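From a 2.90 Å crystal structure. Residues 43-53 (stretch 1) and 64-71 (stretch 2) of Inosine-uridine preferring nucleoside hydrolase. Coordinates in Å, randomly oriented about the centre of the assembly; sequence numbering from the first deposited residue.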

# COMPACT_ATOMS: atom_id res chain seq x y z
N LEU A 43 10.73 -29.06 -1.55
CA LEU A 43 11.30 -29.48 -0.25
C LEU A 43 12.73 -28.95 -0.07
O LEU A 43 13.48 -28.86 -1.04
CB LEU A 43 11.31 -31.01 -0.15
CG LEU A 43 9.93 -31.68 0.01
CD1 LEU A 43 9.90 -33.04 -0.69
CD2 LEU A 43 9.52 -31.81 1.48
N MET A 44 13.08 -28.61 1.17
CA MET A 44 14.34 -27.91 1.45
C MET A 44 15.57 -28.58 0.84
O MET A 44 16.42 -27.91 0.23
CB MET A 44 14.52 -27.75 2.96
CG MET A 44 15.80 -27.02 3.36
SD MET A 44 17.22 -28.12 3.45
CE MET A 44 18.55 -26.96 3.39
N GLU A 45 15.66 -29.90 1.03
CA GLU A 45 16.74 -30.73 0.49
C GLU A 45 16.82 -30.66 -1.03
O GLU A 45 17.90 -30.44 -1.59
CB GLU A 45 16.56 -32.20 0.91
CG GLU A 45 16.83 -32.49 2.38
CD GLU A 45 18.31 -32.50 2.74
OE1 GLU A 45 19.19 -32.35 1.85
OE2 GLU A 45 18.61 -32.66 3.95
N GLN A 46 15.69 -30.85 -1.70
CA GLN A 46 15.59 -30.68 -3.15
C GLN A 46 16.13 -29.32 -3.61
O GLN A 46 16.78 -29.24 -4.66
CB GLN A 46 14.15 -30.87 -3.65
CG GLN A 46 13.86 -32.25 -4.23
CD GLN A 46 14.58 -32.50 -5.55
OE1 GLN A 46 14.93 -31.56 -6.27
NE2 GLN A 46 14.81 -33.76 -5.87
N GLY A 47 15.87 -28.27 -2.83
CA GLY A 47 16.44 -26.93 -3.06
C GLY A 47 17.96 -26.93 -3.13
O GLY A 47 18.55 -26.26 -3.98
N VAL A 48 18.58 -27.71 -2.25
CA VAL A 48 20.03 -27.86 -2.22
C VAL A 48 20.56 -28.69 -3.40
O VAL A 48 21.54 -28.29 -4.03
CB VAL A 48 20.50 -28.44 -0.86
CG1 VAL A 48 21.99 -28.79 -0.88
CG2 VAL A 48 20.18 -27.46 0.26
N ARG A 49 19.92 -29.83 -3.69
CA ARG A 49 20.33 -30.67 -4.84
C ARG A 49 20.36 -29.87 -6.14
O ARG A 49 21.29 -30.00 -6.94
CB ARG A 49 19.39 -31.87 -5.05
CG ARG A 49 19.94 -32.90 -6.04
CD ARG A 49 18.86 -33.66 -6.80
NE ARG A 49 18.31 -32.96 -7.97
CZ ARG A 49 18.94 -32.76 -9.14
NH1 ARG A 49 20.19 -33.17 -9.34
NH2 ARG A 49 18.33 -32.12 -10.12
N ASN A 50 19.33 -29.06 -6.33
CA ASN A 50 19.17 -28.25 -7.53
C ASN A 50 20.23 -27.16 -7.57
O ASN A 50 20.91 -26.98 -8.58
CB ASN A 50 17.76 -27.64 -7.58
CG ASN A 50 16.67 -28.69 -7.58
OD1 ASN A 50 16.94 -29.90 -7.62
ND2 ASN A 50 15.42 -28.24 -7.53
N ALA A 51 20.39 -26.45 -6.45
CA ALA A 51 21.38 -25.39 -6.32
C ALA A 51 22.78 -25.85 -6.70
O ALA A 51 23.46 -25.20 -7.50
CB ALA A 51 21.38 -24.84 -4.90
N LEU A 52 23.20 -26.99 -6.13
CA LEU A 52 24.51 -27.57 -6.43
C LEU A 52 24.63 -27.94 -7.90
O LEU A 52 25.58 -27.51 -8.57
CB LEU A 52 24.76 -28.81 -5.57
CG LEU A 52 24.93 -28.59 -4.06
CD1 LEU A 52 24.64 -29.89 -3.30
CD2 LEU A 52 26.32 -28.06 -3.72
N ALA A 53 23.67 -28.71 -8.39
CA ALA A 53 23.64 -29.17 -9.79
C ALA A 53 23.66 -28.04 -10.82
O ALA A 53 24.31 -28.14 -11.86
CB ALA A 53 22.43 -30.07 -10.02
N LYS A 64 29.25 -22.36 -2.75
CA LYS A 64 29.06 -23.29 -1.64
C LYS A 64 27.62 -23.20 -1.17
O LYS A 64 27.15 -22.13 -0.79
CB LYS A 64 30.02 -22.95 -0.49
CG LYS A 64 31.46 -22.78 -0.95
CD LYS A 64 32.47 -22.86 0.19
CE LYS A 64 33.73 -22.00 -0.09
NZ LYS A 64 34.94 -22.71 0.36
N VAL A 65 26.92 -24.33 -1.20
CA VAL A 65 25.49 -24.38 -0.85
C VAL A 65 25.32 -24.82 0.60
O VAL A 65 25.72 -25.91 0.97
CB VAL A 65 24.74 -25.35 -1.79
CG1 VAL A 65 23.28 -25.46 -1.40
CG2 VAL A 65 24.90 -24.89 -3.24
N TYR A 66 24.71 -23.95 1.41
CA TYR A 66 24.49 -24.23 2.83
C TYR A 66 23.06 -24.70 3.07
O TYR A 66 22.21 -24.60 2.19
CB TYR A 66 24.83 -22.99 3.67
CG TYR A 66 26.27 -22.57 3.51
CD1 TYR A 66 27.24 -22.94 4.44
CD2 TYR A 66 26.68 -21.82 2.41
CE1 TYR A 66 28.57 -22.55 4.29
CE2 TYR A 66 28.00 -21.43 2.25
CZ TYR A 66 28.94 -21.79 3.18
OH TYR A 66 30.25 -21.40 3.01
N LYS A 67 22.81 -25.20 4.27
CA LYS A 67 21.60 -25.94 4.59
C LYS A 67 20.80 -25.17 5.65
O LYS A 67 21.18 -25.14 6.82
CB LYS A 67 21.98 -27.35 5.08
CG LYS A 67 21.38 -28.50 4.28
CD LYS A 67 22.12 -29.80 4.56
CE LYS A 67 21.57 -30.95 3.74
NZ LYS A 67 22.13 -32.26 4.18
N GLY A 68 19.72 -24.52 5.23
CA GLY A 68 18.81 -23.82 6.15
C GLY A 68 17.76 -24.73 6.76
O GLY A 68 17.95 -25.94 6.83
N LEU A 69 16.65 -24.14 7.19
CA LEU A 69 15.61 -24.85 7.94
C LEU A 69 14.54 -25.45 7.03
O LEU A 69 14.22 -24.86 6.00
CB LEU A 69 14.98 -23.90 8.98
CG LEU A 69 15.93 -23.46 10.10
CD1 LEU A 69 15.67 -22.06 10.58
CD2 LEU A 69 15.84 -24.43 11.26
N SER A 70 14.00 -26.60 7.42
CA SER A 70 13.01 -27.36 6.61
C SER A 70 11.58 -26.83 6.71
O SER A 70 10.87 -26.79 5.70
CB SER A 70 12.99 -28.83 7.03
OG SER A 70 14.21 -29.46 6.73
N HIS A 71 11.17 -26.46 7.93
CA HIS A 71 9.78 -26.02 8.20
C HIS A 71 9.74 -24.58 8.71
O HIS A 71 10.78 -23.99 9.01
CB HIS A 71 9.07 -26.99 9.18
CG HIS A 71 9.84 -27.27 10.44
ND1 HIS A 71 10.48 -28.46 10.67
CD2 HIS A 71 10.05 -26.51 11.55
CE1 HIS A 71 11.06 -28.44 11.87
NE2 HIS A 71 10.82 -27.26 12.42

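A helix laid antiparallel against a strand is among the commonest arrangements in alpha/beta proteins, and these two stretches of a nucleoside hydrolase illustrate how such a pair is held together without any hydrogen bond between them, by the side chains of the helix packing on side chains and backbone of the other stretch. The helix begins at Met44 and runs past Ala53, with Leu43 at the N-cap position; the strand opens at Lys64. Their axes run at 175° to one another and approach to 8.7 Å, a spacing that leaves room for a layer of side chains between the backbones. The register follows from the antiparallel course: Leu52 CA lies 6.5 Å from Val65 CA, while at the other end Met44 CA comes within 5.4 Å of Ser70 CA. From Gly47 onward the amides make i to i+4 bonds, the first from Gly47 N to the N-cap carbonyl Leu43 O at 3.0 Å. The association rests on shape, apolar contact and one ionic pair.

The periodicity of the helix decides which residues face the strand. Met44, Val48 and Ala51, spaced four and three apart, all direct their CA-to-CB bonds toward it. Val65 answers from the strand, its own CB pointing toward the helix while those of its neighbours Lys64 and Tyr66 point away, as strand alternation predicts. Val65 CG1 meets Val48 CG1 at 3.6 Å and Val65 CG2 reaches Leu52 CD2 at 3.5 Å, while Ala51 CB packs against both methyls, 3.9 Å from Val65 CG2 and 4.0 Å from Val65 CG1. The CB of Leu52 points sideways, but the end of its side chain comes nearer and helps enclose the valine. These branched and short side chains fit closely and bury one another from water.

Met44 covers the other end of the contact. Its long, flexible chain, with chi1 in t, carries the terminal methyl to the Lys67-Gly68 link, where Met44 CE lies 3.3 Å from both Lys67 CG and Gly68 N. The methyl rests against backbone at Gly68. Nearer the root of the methionine, Met44 CB packs 4.0 Å from Ser70 CA.

At the margin, charge joins in. Glu45 and Lys67 both start sideways and bring their ends across, forming a salt bridge with Glu45 OE2 at 3.6 Å from Lys67 NZ. Lys67 thus offers both chemistries: its aliphatic portion lies against Met44, and its ammonium group pairs with the exposed glutamate.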